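PDB 3HUT: putative branched-chain amino acid ABC transporter from Rhodospirillum rubrum ATCC 11170, which probably binds a branched-chain or related amino acid outside the cytoplasmic membrane and delivers it to an ABC transporter for uptake. Local coordinates for residues Leu253-Asp257 with Pro258-Glu262. Numbering follows the deposited sequence.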
loop_
_atom_site.group_PDB
_atom_site.type_symbol
_atom_site.label_atom_id
_atom_site.label_comp_id
_atom_site.label_asym_id
_atom_site.label_seq_id
_atom_site.Cartn_x
_atom_site.Cartn_y
_atom_site.Cartn_z
ATOM N N LEU A 253 -2.662 -11.966 2.982
ATOM C CA LEU A 253 -2.066 -13.221 2.547
ATOM C C LEU A 253 -2.988 -14.413 2.778
ATOM O O LEU A 253 -3.205 -15.221 1.873
ATOM C CB LEU A 253 -0.743 -13.450 3.277
ATOM C CG LEU A 253 0.192 -14.480 2.641
ATOM C CD1 LEU A 253 0.688 -13.944 1.296
ATOM C CD2 LEU A 253 1.367 -14.752 3.565
ATOM N N GLY A 254 -3.520 -14.524 3.992
ATOM C CA GLY A 254 -4.403 -15.630 4.320
ATOM C C GLY A 254 -5.857 -15.323 4.023
ATOM O O GLY A 254 -6.749 -15.693 4.786
ATOM N N ALA A 255 -6.092 -14.641 2.907
ATOM C CA ALA A 255 -7.438 -14.269 2.500
ATOM C C ALA A 255 -8.225 -15.492 2.073
ATOM O O ALA A 255 -7.657 -16.554 1.827
ATOM C CB ALA A 255 -7.377 -13.269 1.348
ATOM N N SER A 256 -9.540 -15.339 1.988
ATOM C CA SER A 256 -10.384 -16.436 1.550
ATOM C C SER A 256 -11.141 -15.949 0.316
ATOM O O SER A 256 -11.822 -16.718 -0.356
ATOM C CB SER A 256 -11.353 -16.850 2.658
ATOM O OG SER A 256 -11.946 -18.100 2.352
ATOM N N ASP A 257 -11.005 -14.655 0.035
ATOM C CA ASP A 257 -11.630 -14.033 -1.127
ATOM C C ASP A 257 -10.953 -14.626 -2.357
ATOM O O ASP A 257 -9.765 -14.396 -2.573
ATOM C CB ASP A 257 -11.390 -12.526 -1.106
ATOM C CG ASP A 257 -11.912 -11.833 -2.349
ATOM O OD1 ASP A 257 -11.569 -12.265 -3.470
ATOM O OD2 ASP A 257 -12.662 -10.846 -2.205
ATOM N N PRO A 258 -11.701 -15.384 -3.180
ATOM C CA PRO A 258 -11.210 -16.034 -4.399
ATOM C C PRO A 258 -10.190 -15.267 -5.240
ATOM O O PRO A 258 -9.222 -15.852 -5.746
ATOM C CB PRO A 258 -12.496 -16.337 -5.157
ATOM C CG PRO A 258 -13.413 -16.718 -4.040
ATOM C CD PRO A 258 -13.149 -15.619 -3.026
ATOM N N VAL A 259 -10.388 -13.965 -5.381
ATOM C CA VAL A 259 -9.478 -13.145 -6.171
ATOM C C VAL A 259 -8.060 -13.097 -5.594
ATOM O O VAL A 259 -7.073 -13.154 -6.333
ATOM C CB VAL A 259 -10.012 -11.701 -6.293
ATOM C CG1 VAL A 259 -9.053 -10.855 -7.113
ATOM C CG2 VAL A 259 -11.393 -11.715 -6.937
ATOM N N VAL A 260 -7.960 -13.008 -4.274
ATOM C CA VAL A 260 -6.659 -12.926 -3.615
ATOM C C VAL A 260 -5.855 -14.233 -3.565
ATOM O O VAL A 260 -4.693 -14.254 -3.956
ATOM C CB VAL A 260 -6.813 -12.381 -2.176
ATOM C CG1 VAL A 260 -5.449 -12.184 -1.537
ATOM C CG2 VAL A 260 -7.574 -11.064 -2.205
ATOM N N VAL A 261 -6.459 -15.318 -3.095
ATOM C CA VAL A 261 -5.737 -16.592 -2.986
ATOM C C VAL A 261 -5.270 -17.145 -4.323
ATOM O O VAL A 261 -4.267 -17.850 -4.381
ATOM C CB VAL A 261 -6.578 -17.683 -2.270
ATOM C CG1 VAL A 261 -5.776 -18.978 -2.152
ATOM C CG2 VAL A 261 -7.025 -17.188 -0.908
ATOM N N GLU A 262 -5.992 -16.833 -5.395
ATOM C CA GLU A 262 -5.600 -17.311 -6.715
ATOM C C GLU A 262 -4.239 -16.721 -7.065
ATOM O O GLU A 262 -3.396 -17.385 -7.672
ATOM C CB GLU A 262 -6.633 -16.908 -7.763
ATOM C CG GLU A 262 -6.363 -17.490 -9.139
ATOM C CD GLU A 262 -6.325 -19.010 -9.133
ATOM O OE1 GLU A 262 -6.611 -19.615 -8.074
ATOM O OE2 GLU A 262 -6.015 -19.604 -10.188
#
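Asp257 and Val259 meet at the start of helix 258-271, where the Asp257 carboxylate caps the first turn. OD1 of Asp257 accepts from Val259 N at 2.8 Å, the donor lying nearly along the C-O axis, although the bond is bent at its hydrogen (139°). With CG turned away from its own backbone N (chi1 175°), the carboxylate sits on the carbonyl side of the residue, from where OD1 reaches the Val259 amide. OD1 of Asp257 also lies 3.3 Å from Val259 CB.

The main-chain carbonyl of Asp257 serves the next two amides. Asp257 O takes Val260 N at 2.8 Å, with the donor tilted 33° from the carbonyl plane, and more weakly Val261 N at 3.5 Å. Pro258 has no N-H, which costs nothing at the first helical position, where no preceding turn offers an acceptor.

Two residues before the cap, the methyl of Ala255 points at the first turn, and its CB lies 3.6 Å from Val260 CG1. Val260, the buried residue of the group, also leans on Phe251, while Leu253 N is bonded to Tyr230 OH and its side chain touches Pro275. The loop after strand 246-249 meets the helix start through a polar cap and this small apolar contact. The carboxylate takes one amide and the carbonyl two, one weakly; its negative charge would probably be stabilised by the helix dipole.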